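Long-range contacts in aspartate-semialdehyde dehydrogenase (Vibrio cholerae, PDB 2R00), which catalyses the NADPH-dependent reductive dephosphorylation of L-aspartyl-4-phosphate to L-aspartate-semialdehyde, on the route to lysine, methionine and threonine: residues T18-V22 and K318-A324; R40-K44 and V55-E60; G89-N95 and N124-P129; T133-L137 and E219-F224; A254-A258 and H304-N308. One frame throughout, in Å; residues are numbered along the deposited sequence.

Contact 1 (T18-V22 and K318-A324)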
# COMPACT_ATOMS: atom_id res chain seq x y z
N THR A 18 3.10 25.91 12.42
CA THR A 18 1.96 25.08 12.83
C THR A 18 1.92 24.93 14.35
O THR A 18 0.84 24.94 14.94
CB THR A 18 1.95 23.71 12.11
OG1 THR A 18 2.04 23.92 10.69
CG2 THR A 18 0.66 22.95 12.41
N MET A 19 3.09 24.79 14.98
CA MET A 19 3.16 24.71 16.45
C MET A 19 2.54 25.93 17.14
O MET A 19 1.80 25.78 18.12
CB MET A 19 4.61 24.48 16.91
CG MET A 19 5.09 23.06 16.72
SD MET A 19 6.85 22.92 17.01
CE MET A 19 7.04 21.14 17.17
N LEU A 20 2.85 27.12 16.65
CA LEU A 20 2.23 28.35 17.16
C LEU A 20 0.70 28.26 17.05
O LEU A 20 -0.00 28.52 18.04
CB LEU A 20 2.80 29.58 16.42
CG LEU A 20 2.25 30.99 16.69
CD1 LEU A 20 3.31 32.02 16.35
CD2 LEU A 20 1.00 31.25 15.86
N GLU A 21 0.19 27.89 15.88
CA GLU A 21 -1.26 27.71 15.65
C GLU A 21 -1.90 26.71 16.60
O GLU A 21 -3.03 26.92 17.07
CB GLU A 21 -1.53 27.25 14.22
CG GLU A 21 -1.23 28.28 13.16
CD GLU A 21 -1.40 27.73 11.75
OE1 GLU A 21 -0.75 28.25 10.83
OE2 GLU A 21 -2.19 26.76 11.56
N VAL A 22 -1.21 25.60 16.85
CA VAL A 22 -1.73 24.56 17.73
C VAL A 22 -1.75 25.01 19.19
O VAL A 22 -2.72 24.77 19.89
CB VAL A 22 -0.99 23.20 17.54
CG1 VAL A 22 -1.47 22.17 18.56
CG2 VAL A 22 -1.20 22.67 16.11
N LYS A 318 0.51 19.11 11.07
CA LYS A 318 -0.40 19.35 12.19
C LYS A 318 -0.43 18.17 13.15
O LYS A 318 -0.61 18.35 14.37
CB LYS A 318 -1.81 19.71 11.69
CG LYS A 318 -2.65 20.45 12.74
CD LYS A 318 -3.67 21.40 12.11
CE LYS A 318 -4.21 22.38 13.15
NZ LYS A 318 -5.29 23.24 12.60
N GLY A 319 -0.26 16.96 12.62
CA GLY A 319 -0.14 15.76 13.44
C GLY A 319 1.10 15.80 14.32
O GLY A 319 1.02 15.58 15.53
N ALA A 320 2.24 16.10 13.70
CA ALA A 320 3.52 16.25 14.40
C ALA A 320 3.46 17.36 15.46
O ALA A 320 3.87 17.17 16.61
CB ALA A 320 4.61 16.54 13.41
N ALA A 321 2.93 18.52 15.06
CA ALA A 321 2.86 19.68 15.93
C ALA A 321 1.96 19.42 17.13
O ALA A 321 2.31 19.74 18.26
CB ALA A 321 2.39 20.89 15.16
N THR A 322 0.80 18.81 16.87
CA THR A 322 -0.16 18.47 17.91
C THR A 322 0.39 17.46 18.91
O THR A 322 0.17 17.60 20.12
CB THR A 322 -1.46 17.94 17.28
OG1 THR A 322 -2.02 18.96 16.44
CG2 THR A 322 -2.48 17.53 18.35
N ASN A 323 1.11 16.44 18.43
CA ASN A 323 1.70 15.46 19.34
C ASN A 323 2.64 16.15 20.34
O ASN A 323 2.59 15.88 21.55
CB ASN A 323 2.45 14.36 18.57
CG ASN A 323 2.70 13.14 19.42
OD1 ASN A 323 1.80 12.33 19.64
ND2 ASN A 323 3.94 12.99 19.91
N ALA A 324 3.47 17.05 19.81
CA ALA A 324 4.42 17.87 20.57
C ALA A 324 3.74 18.72 21.63
O ALA A 324 4.20 18.80 22.76
CB ALA A 324 5.21 18.76 19.62
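Ala321 CB is met by three side chains of helix 14-25. Thr18 CG2 and Met19 CG both lie 3.8 Å from Ala321 CB, and Val22 CG2 stands 4.1 Å from it. The methyl of Thr18, placed opposite the backbone N, also rests 3.8 Å from Lys318 CA. Met19 runs out extended (chi2 170°, chi3 165°) along the neighbouring helix until its CE reaches Ala324 CB at 3.9 Å. Val22 crosses Thr322 at about a right angle, both of its methyls facing OG1.

No hydrogen bond links the two segments, but Lys318 NZ forms a salt bridge with Glu25 further along helix 14-25, so the helices are also tied by charge. Thr322 OG1 donates to Lys318 O at 2.6 Å, reaching the oxygen from the face opposite to that used by Thr322 N, which pins the hydroxyl beside Val22. Thr18 OG1 turns back to Ala14 O.

The segment axes pass 8.8 Å apart at a crossing angle of -54°. Between the segments cohesion is apolar, methyl and methylene groups packing round Ala321; it joins the helix whose first residues, Ala14 and Val15, belong to the predicted NADP(+) site to the one beginning just after Asn315, a further predicted ligand.

Contact 2 (R40-K44 and V55-E60)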
# COMPACT_ATOMS: atom_id res chain seq x y z
N ARG A 40 18.82 35.18 9.50
CA ARG A 40 18.14 35.57 8.26
C ARG A 40 16.63 35.77 8.42
O ARG A 40 16.02 36.49 7.64
CB ARG A 40 18.42 34.55 7.16
N SER A 41 16.05 35.11 9.43
CA SER A 41 14.61 35.16 9.70
C SER A 41 14.26 36.19 10.78
O SER A 41 13.08 36.50 10.98
CB SER A 41 14.11 33.79 10.15
OG SER A 41 14.09 32.88 9.07
N GLU A 42 15.28 36.70 11.45
CA GLU A 42 15.12 37.62 12.57
C GLU A 42 14.31 38.87 12.20
O GLU A 42 14.55 39.50 11.17
CB GLU A 42 16.49 38.03 13.13
CG GLU A 42 16.40 38.90 14.37
CD GLU A 42 17.73 39.14 15.04
OE1 GLU A 42 17.74 39.21 16.30
OE2 GLU A 42 18.76 39.25 14.32
N GLY A 43 13.35 39.21 13.06
CA GLY A 43 12.53 40.39 12.87
C GLY A 43 11.17 40.13 12.24
O GLY A 43 10.32 41.02 12.21
N LYS A 44 10.95 38.93 11.71
CA LYS A 44 9.64 38.57 11.18
C LYS A 44 8.60 38.52 12.31
O LYS A 44 8.93 38.17 13.45
CB LYS A 44 9.66 37.25 10.43
CG LYS A 44 8.49 37.12 9.46
CD LYS A 44 8.26 35.71 8.96
CE LYS A 44 7.01 35.64 8.07
NZ LYS A 44 5.83 36.36 8.64
N VAL A 55 10.31 37.20 15.77
CA VAL A 55 11.37 36.19 15.65
C VAL A 55 12.72 36.82 16.00
O VAL A 55 13.04 37.93 15.55
CB VAL A 55 11.42 35.56 14.23
CG1 VAL A 55 12.53 34.52 14.11
CG2 VAL A 55 10.06 34.95 13.87
N GLN A 56 13.50 36.14 16.85
CA GLN A 56 14.85 36.59 17.17
C GLN A 56 15.89 35.52 16.83
O GLN A 56 15.55 34.36 16.59
CB GLN A 56 14.97 37.04 18.64
CG GLN A 56 14.47 36.04 19.66
CD GLN A 56 14.39 36.61 21.06
OE1 GLN A 56 13.29 36.78 21.61
NE2 GLN A 56 15.54 36.92 21.66
N ASN A 57 17.15 35.94 16.81
CA ASN A 57 18.25 35.05 16.51
C ASN A 57 18.53 34.13 17.70
O ASN A 57 18.71 34.59 18.83
CB ASN A 57 19.48 35.89 16.14
CG ASN A 57 20.65 35.06 15.64
OD1 ASN A 57 20.65 33.82 15.73
ND2 ASN A 57 21.66 35.74 15.12
N VAL A 58 18.55 32.83 17.43
CA VAL A 58 18.84 31.82 18.47
C VAL A 58 20.22 32.05 19.13
O VAL A 58 20.38 31.80 20.32
CB VAL A 58 18.69 30.36 17.91
CG1 VAL A 58 19.71 30.06 16.80
CG2 VAL A 58 18.77 29.34 19.04
N GLU A 59 21.17 32.55 18.35
CA GLU A 59 22.55 32.80 18.81
C GLU A 59 22.62 33.83 19.94
O GLU A 59 23.57 33.80 20.74
CB GLU A 59 23.42 33.28 17.64
CG GLU A 59 23.58 32.28 16.48
CD GLU A 59 24.63 31.20 16.75
OE1 GLU A 59 25.30 31.25 17.81
OE2 GLU A 59 24.78 30.30 15.90
N GLU A 60 21.64 34.73 19.99
CA GLU A 60 21.58 35.78 21.02
C GLU A 60 20.60 35.47 22.16
O GLU A 60 20.54 36.22 23.15
CB GLU A 60 21.26 37.14 20.38
CG GLU A 60 22.20 37.57 19.24
CD GLU A 60 21.79 38.90 18.59
OE1 GLU A 60 20.57 39.18 18.46
OE2 GLU A 60 22.70 39.67 18.20
O HOH W 1 21.34 38.84 15.53
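Val55 is gripped at both ends of its backbone by the 40-44 loop. Its N donates to Lys44 O at 2.9 Å in a nearly straight bond (172°), while Val55 O accepts from Gly43 N at 2.8 Å. Its side chain packs against carbonyls of the type II turn Ser41-Lys44: CG2 comes within 3.4 Å of Lys44 O and CG1 faces Ser41 O. Gly43 occupies the turn's third position with a positive phi of 98°. Gln56 turns its own side chain from the loop, and the stem of Glu42 passes over its CA.

At Asn57 the contact becomes polar. Glu42, with CG opposite its backbone N (chi1 -175°) and the rest extended, brings OE1 to Asn57 N in a weak bond of 3.4 Å. A water ties the two side chains together, donating to Glu42 OE2 at 2.9 Å and accepting from Asn57 ND2 at 3.1 Å. Asn57 OD1 is taken by Glu59 N in an Asx turn, where the chain leaves the strand. Last comes Glu60, whose OE1 lies 3.6 Å from Glu42 OE1; the closeness of two like charges would probably raise the pKa of at least one of them.

The loop follows strand 30-37 of the Rossmann-type domain, carries Arg40 and Ser41, predicted to bind NADP(+), and is tied by Ser41 OG to Thr12 of the same predicted site.

Contact 3 (G89-N95 and N124-P129)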
# COMPACT_ATOMS: atom_id res chain seq x y z
N GLY A 89 18.17 24.73 31.86
CA GLY A 89 17.02 24.28 32.66
C GLY A 89 15.70 24.27 31.89
O GLY A 89 14.65 24.08 32.50
N VAL A 90 15.76 24.47 30.58
CA VAL A 90 14.59 24.34 29.69
C VAL A 90 14.31 22.86 29.39
O VAL A 90 15.24 22.07 29.20
CB VAL A 90 14.83 25.09 28.34
CG1 VAL A 90 13.56 25.14 27.51
CG2 VAL A 90 15.36 26.49 28.59
N VAL A 91 13.03 22.48 29.33
CA VAL A 91 12.66 21.15 28.85
C VAL A 91 12.34 21.23 27.36
O VAL A 91 11.42 21.95 26.95
CB VAL A 91 11.50 20.49 29.67
CG1 VAL A 91 11.27 19.04 29.20
CG2 VAL A 91 11.82 20.51 31.15
N VAL A 92 13.13 20.51 26.56
CA VAL A 92 13.04 20.58 25.10
C VAL A 92 12.18 19.43 24.59
O VAL A 92 12.41 18.27 24.93
CB VAL A 92 14.44 20.53 24.44
CG1 VAL A 92 14.33 20.60 22.91
CG2 VAL A 92 15.33 21.65 24.97
N ILE A 93 11.16 19.76 23.81
CA ILE A 93 10.38 18.75 23.09
C ILE A 93 10.85 18.83 21.64
O ILE A 93 10.68 19.85 20.99
CB ILE A 93 8.85 18.96 23.26
CG1 ILE A 93 8.45 18.74 24.74
CG2 ILE A 93 8.08 18.03 22.33
CD1 ILE A 93 7.25 19.55 25.22
N ASP A 94 11.48 17.75 21.18
CA ASP A 94 12.27 17.80 19.95
C ASP A 94 11.60 17.09 18.79
O ASP A 94 11.48 15.87 18.78
CB ASP A 94 13.66 17.20 20.15
CG ASP A 94 14.59 17.52 19.01
OD1 ASP A 94 14.63 18.71 18.62
OD2 ASP A 94 15.26 16.60 18.49
N ASN A 95 11.19 17.87 17.80
CA ASN A 95 10.59 17.30 16.60
C ASN A 95 11.61 17.09 15.50
O ASN A 95 11.49 17.66 14.41
CB ASN A 95 9.40 18.14 16.13
CG ASN A 95 8.68 17.51 14.95
OD1 ASN A 95 8.22 16.38 15.03
ND2 ASN A 95 8.63 18.23 13.85
N ASN A 124 16.55 16.61 30.23
CA ASN A 124 15.69 17.76 29.91
C ASN A 124 15.30 17.78 28.44
O ASN A 124 15.11 18.84 27.83
CB ASN A 124 16.33 19.10 30.33
CG ASN A 124 16.24 19.35 31.84
OD1 ASN A 124 15.56 18.62 32.58
ND2 ASN A 124 16.95 20.37 32.31
N ILE A 125 15.15 16.58 27.87
CA ILE A 125 14.70 16.43 26.49
C ILE A 125 13.68 15.29 26.41
O ILE A 125 13.87 14.24 27.05
CB ILE A 125 15.87 16.16 25.50
CG1 ILE A 125 16.95 17.24 25.60
CG2 ILE A 125 15.35 16.11 24.06
CD1 ILE A 125 18.29 16.80 25.02
N ILE A 126 12.61 15.53 25.65
CA ILE A 126 11.64 14.52 25.25
C ILE A 126 11.61 14.54 23.71
O ILE A 126 11.56 15.60 23.12
CB ILE A 126 10.21 14.84 25.77
CG1 ILE A 126 10.20 15.04 27.29
CG2 ILE A 126 9.23 13.74 25.37
CD1 ILE A 126 8.96 15.79 27.82
N ALA A 127 11.63 13.37 23.08
CA ALA A 127 11.68 13.29 21.61
C ALA A 127 10.28 13.08 21.06
O ALA A 127 9.52 12.26 21.59
CB ALA A 127 12.59 12.15 21.19
N ASN A 128 9.94 13.83 20.01
CA ASN A 128 8.67 13.71 19.29
C ASN A 128 8.92 12.68 18.19
O ASN A 128 9.90 12.82 17.46
CB ASN A 128 8.30 15.07 18.66
CG ASN A 128 6.79 15.23 18.36
OD1 ASN A 128 6.40 15.66 17.26
ND2 ASN A 128 5.96 14.95 19.35
N PRO A 129 8.07 11.63 18.08
CA PRO A 129 8.31 10.64 17.03
C PRO A 129 7.94 11.11 15.62
O PRO A 129 7.36 12.19 15.44
CB PRO A 129 7.42 9.44 17.44
CG PRO A 129 6.94 9.74 18.83
CD PRO A 129 6.91 11.26 18.90
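Ile126 CD1 is a bump set between two side chains of the adjoining parallel strand: it lies 4.2 Å from Val91 CG1 and 4.3 Å from Ile93 CG1. On the opposite face of the sheet Ile125 fits the same way, with CG1 4.3 Å from Val92 CB and CG2 4.4 Å from Asp94 CB. Its CG1 stands opposite the carbonyl carbon (chi1 -55°), which sends the two branches toward different neighbours.

Between the two faces runs a regular parallel ladder. Val92 N bonds to Asn124 O, Ile126 N to Val92 O, Asp94 N to Ile126 O and Asn128 N to Asp94 O, the strand directions differing by 15°. At the start Asn124 CB nests against Val90 O at 3.4 Å, and its amide lies by Gly89 CA, where a Schellman motif ends the preceding helix; Asn124 ND2 bonds to Ala86 O of that helix. At the far end Asn128 CB lies against Asp94 O at 3.3 Å.

Strand 125-127 is outermost within this chain, and strand 68-71 flanks 91-94 on its other edge. Helix 75-87 covers the Val92 face through Ala82 and Ala85, while helix 316-335 lies on the other, with Leu331 against Val91 and Ala328 against Ile93.

Contact 4 (T133-L137 and E219-F224)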
# COMPACT_ATOMS: atom_id res chain seq x y z
N THR A 133 5.01 7.02 12.66
CA THR A 133 4.98 6.21 13.88
C THR A 133 3.86 6.67 14.81
O THR A 133 3.18 5.85 15.41
CB THR A 133 6.33 6.29 14.64
OG1 THR A 133 7.40 6.01 13.73
CG2 THR A 133 6.35 5.28 15.78
N ILE A 134 3.70 7.99 14.95
CA ILE A 134 2.57 8.55 15.70
C ILE A 134 1.23 7.99 15.20
O ILE A 134 0.47 7.40 15.96
CB ILE A 134 2.56 10.09 15.65
CG1 ILE A 134 3.84 10.66 16.29
CG2 ILE A 134 1.30 10.66 16.35
CD1 ILE A 134 4.04 12.17 16.05
N GLN A 135 0.97 8.17 13.90
CA GLN A 135 -0.26 7.69 13.25
C GLN A 135 -0.55 6.23 13.59
O GLN A 135 -1.65 5.90 14.04
CB GLN A 135 -0.09 7.76 11.73
CG GLN A 135 -0.55 9.01 11.01
CD GLN A 135 -0.16 8.98 9.53
OE1 GLN A 135 0.66 9.80 9.09
NE2 GLN A 135 -0.72 8.03 8.76
N MET A 136 0.44 5.37 13.35
CA MET A 136 0.28 3.93 13.51
C MET A 136 0.03 3.54 14.97
O MET A 136 -0.83 2.70 15.26
CB MET A 136 1.50 3.18 12.95
CG MET A 136 1.37 1.65 13.02
SD MET A 136 2.76 0.73 12.32
CE MET A 136 4.06 1.03 13.50
N LEU A 137 0.81 4.14 15.87
CA LEU A 137 0.75 3.79 17.29
C LEU A 137 -0.56 4.20 17.96
O LEU A 137 -1.07 3.49 18.84
CB LEU A 137 1.95 4.39 18.02
CG LEU A 137 3.12 3.40 18.11
CD1 LEU A 137 4.42 4.09 18.11
CD2 LEU A 137 3.00 2.56 19.36
N GLU A 219 11.64 3.00 16.68
CA GLU A 219 10.63 3.88 17.28
C GLU A 219 9.43 3.10 17.84
O GLU A 219 8.99 3.36 18.95
CB GLU A 219 10.17 4.96 16.29
CG GLU A 219 11.26 5.98 15.95
CD GLU A 219 10.75 7.15 15.11
OE1 GLU A 219 9.61 7.60 15.32
OE2 GLU A 219 11.52 7.66 14.26
N THR A 220 8.90 2.16 17.06
CA THR A 220 7.72 1.37 17.44
C THR A 220 7.96 0.52 18.70
O THR A 220 7.13 0.51 19.62
CB THR A 220 7.26 0.48 16.26
OG1 THR A 220 6.84 1.33 15.19
CG2 THR A 220 6.11 -0.43 16.65
N GLN A 221 9.10 -0.17 18.72
CA GLN A 221 9.50 -0.99 19.87
C GLN A 221 9.75 -0.18 21.14
O GLN A 221 9.42 -0.63 22.24
CB GLN A 221 10.74 -1.81 19.51
CG GLN A 221 10.48 -2.92 18.50
CD GLN A 221 11.75 -3.67 18.10
OE1 GLN A 221 12.86 -3.16 18.25
NE2 GLN A 221 11.57 -4.87 17.58
N LYS A 222 10.35 1.00 20.97
CA LYS A 222 10.58 1.94 22.08
C LYS A 222 9.27 2.44 22.68
O LYS A 222 9.08 2.40 23.90
CB LYS A 222 11.44 3.13 21.63
CG LYS A 222 11.83 4.09 22.74
CD LYS A 222 12.97 5.02 22.31
CE LYS A 222 13.53 5.85 23.48
NZ LYS A 222 14.79 6.59 23.08
N ILE A 223 8.37 2.93 21.84
CA ILE A 223 7.11 3.51 22.32
C ILE A 223 6.25 2.45 23.04
O ILE A 223 5.74 2.71 24.12
CB ILE A 223 6.34 4.24 21.20
CG1 ILE A 223 7.15 5.47 20.76
CG2 ILE A 223 4.95 4.69 21.68
CD1 ILE A 223 6.82 6.00 19.35
N PHE A 224 6.14 1.26 22.45
CA PHE A 224 5.45 0.14 23.10
C PHE A 224 6.23 -0.39 24.30
O PHE A 224 5.69 -1.13 25.12
CB PHE A 224 5.23 -1.02 22.11
CG PHE A 224 3.99 -0.89 21.24
CD1 PHE A 224 2.76 -0.50 21.78
CD2 PHE A 224 4.04 -1.21 19.88
CE1 PHE A 224 1.61 -0.40 20.97
CE2 PHE A 224 2.89 -1.12 19.07
CZ PHE A 224 1.68 -0.71 19.62
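Leu137 is twisted away from the usual staggered positions at both torsions (chi1 -94°, chi2 149°), which spreads its methyls between Ile223 and Phe224. CD2 settles over the centre of the Phe224 ring, 3.5 Å from its centroid and 11° off the normal, a CH-pi contact. CD1 is modelled 3.3 Å from Ile223 CD1, too tight for ordinary contact, so this detail and the unusual torsions are doubtful.

Thr133 divides its two branches as neatly. Its OG1, opposite the carbonyl carbon, donates to Glu219 OE1 at 3.2 Å from above the carboxylate plane, while CG2, opposite the backbone N, lies 3.7 Å from Ile223 CD1. Met136 bends at its last torsion to bring CE, crossing at about a right angle, to 3.3 Å from Thr220 OG1, a hydroxyl already bonded to Met216 O of its own helix. Glu219 OE1 has a second donor in Asn130 N. Through OE2 the carboxylate reaches Arg100 in a long and weak ion pair, which places the buried acid next to residues of the predicted phosphate site, Arg100 and Lys215.

The segment axes approach to 10.7 Å. Helix 131-147 begins at the acyl-thioester cysteine Cys131. Both helices lie against strand 149-159, where Ile152 meets Met136, Thr220 and Phe224; Gln135, turned from helix 211-223, packs on strand 306-313 and bonds to His244.

Contact 5 (A254-A258 and H304-N308)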
# COMPACT_ATOMS: atom_id res chain seq x y z
N ALA A 254 -4.14 -12.85 20.55
CA ALA A 254 -5.46 -13.49 20.66
C ALA A 254 -6.35 -13.04 19.51
O ALA A 254 -6.19 -11.91 19.03
CB ALA A 254 -6.10 -13.15 21.99
N PRO A 255 -7.29 -13.90 19.07
CA PRO A 255 -8.18 -13.52 17.97
C PRO A 255 -9.04 -12.34 18.37
O PRO A 255 -9.41 -12.21 19.53
CB PRO A 255 -9.08 -14.76 17.79
CG PRO A 255 -8.40 -15.87 18.50
CD PRO A 255 -7.58 -15.26 19.58
N ILE A 256 -9.33 -11.47 17.40
CA ILE A 256 -10.24 -10.34 17.62
C ILE A 256 -10.99 -10.00 16.33
O ILE A 256 -10.40 -9.91 15.26
CB ILE A 256 -9.52 -9.10 18.21
CG1 ILE A 256 -10.55 -8.06 18.67
CG2 ILE A 256 -8.50 -8.51 17.21
CD1 ILE A 256 -9.95 -6.92 19.47
N ASP A 257 -12.30 -9.80 16.45
CA ASP A 257 -13.15 -9.57 15.29
C ASP A 257 -13.01 -8.13 14.82
O ASP A 257 -12.91 -7.21 15.64
CB ASP A 257 -14.62 -9.88 15.60
CG ASP A 257 -15.41 -10.25 14.36
OD1 ASP A 257 -15.64 -9.36 13.50
OD2 ASP A 257 -15.82 -11.43 14.25
N ALA A 258 -13.00 -7.94 13.50
CA ALA A 258 -12.95 -6.62 12.89
C ALA A 258 -14.00 -5.68 13.49
O ALA A 258 -13.73 -4.50 13.71
CB ALA A 258 -13.13 -6.72 11.40
N HIS A 304 -8.62 -14.65 12.29
CA HIS A 304 -9.04 -13.51 13.10
C HIS A 304 -8.00 -13.00 14.10
O HIS A 304 -8.22 -11.99 14.77
CB HIS A 304 -10.37 -13.82 13.80
CG HIS A 304 -11.56 -13.69 12.89
ND1 HIS A 304 -12.75 -13.12 13.30
CD2 HIS A 304 -11.73 -14.03 11.59
CE1 HIS A 304 -13.61 -13.12 12.29
NE2 HIS A 304 -13.02 -13.67 11.24
N SER A 305 -6.86 -13.69 14.18
CA SER A 305 -5.68 -13.10 14.83
C SER A 305 -4.85 -12.28 13.82
O SER A 305 -3.73 -11.83 14.11
CB SER A 305 -4.86 -14.15 15.60
OG SER A 305 -4.20 -15.06 14.74
N GLY A 306 -5.42 -12.08 12.63
CA GLY A 306 -4.89 -11.13 11.66
C GLY A 306 -5.88 -9.99 11.46
O GLY A 306 -7.04 -10.21 11.11
N ILE A 307 -5.41 -8.77 11.70
CA ILE A 307 -6.23 -7.57 11.52
C ILE A 307 -5.55 -6.59 10.56
O ILE A 307 -4.32 -6.40 10.61
CB ILE A 307 -6.58 -6.90 12.90
CG1 ILE A 307 -7.90 -7.47 13.45
CG2 ILE A 307 -6.72 -5.38 12.80
CD1 ILE A 307 -9.17 -6.81 12.84
N ASN A 308 -6.36 -6.01 9.67
CA ASN A 308 -5.90 -5.08 8.65
C ASN A 308 -6.64 -3.75 8.78
O ASN A 308 -7.83 -3.73 9.08
CB ASN A 308 -6.18 -5.65 7.25
CG ASN A 308 -5.46 -6.95 7.00
OD1 ASN A 308 -4.27 -6.95 6.65
ND2 ASN A 308 -6.16 -8.06 7.16
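Ile256 N donates almost straight (174°) to His304 O at 2.9 Å, coming from above the carbonyl plane, and Pro255 CA leans on the same oxygen at 3.5 Å in a CA-H...O contact. This is the one hydrogen bond between the segments, made where the 304-308 segment turns a corner at His304 and Ser305. Ile256 O and His304 O, both acceptors, are left 3.1 Å apart. Asn299 gives the loop further holds, its ND2 bonding to Ile256 O as well as Gly306 O and its OD1 accepting from Ala258 N.

Among the side chains, His304 and Asp257 lie side by side and point the same way. Asp257 OD2 comes to the imidazole edge, in the ring plane and 3.4 Å from His304 CE1, with the carboxylate turned 79° from the ring. The other carboxylate oxygen, OD1, accepts from Glu259 N, so that Asp257 is the N-cap of helix 258-267; Gln260 OE1 in turn accepts from Asp257 N.

This loop links strand 244-252 of the dimerisation-domain sheet to that helix, and strand 306-313 is the antiparallel neighbour of 244-252, so the contact joins the helix start to the beginning of the next strand across.

The apolar share falls to Ile307. Its CG1 meets Ile256 CG2 at 3.9 Å, the methyl being set between backbone N and carbonyl carbon, the crowded position. Its CD1 lies 3.8 Å from Ala258 CA, at the first residue of the helix. Val261 touches both isoleucines, and Ile143 and Val147 of helix 131-147 pack on Ile307 and Ile256 respectively.

How the contacts relate
Contacts 1, 3 and 4 form a connected, buried centre, while contacts 2 and 5 lie about 26 Å from the chain centre on opposite sides of it, some 52 Å apart between centres. Helix 316-335 takes part in contact 1 and covers one face of contact 3; Pro129 of contact 3 then packs on Ile134, Glu219 and Ile223 of contact 4. Contacts 2 and 3 belong to the same nucleotide-binding sheet, near its two edges. Chemistry follows place: contact 1 is apolar between its segments, contact 3 adds a backbone ladder, contact 4 admits one buried carboxylate, and the partly buried contacts 2 and 5 rest on loop backbone bonds, with polar groups at the rim and, in contact 5, an apolar patch at Ile307.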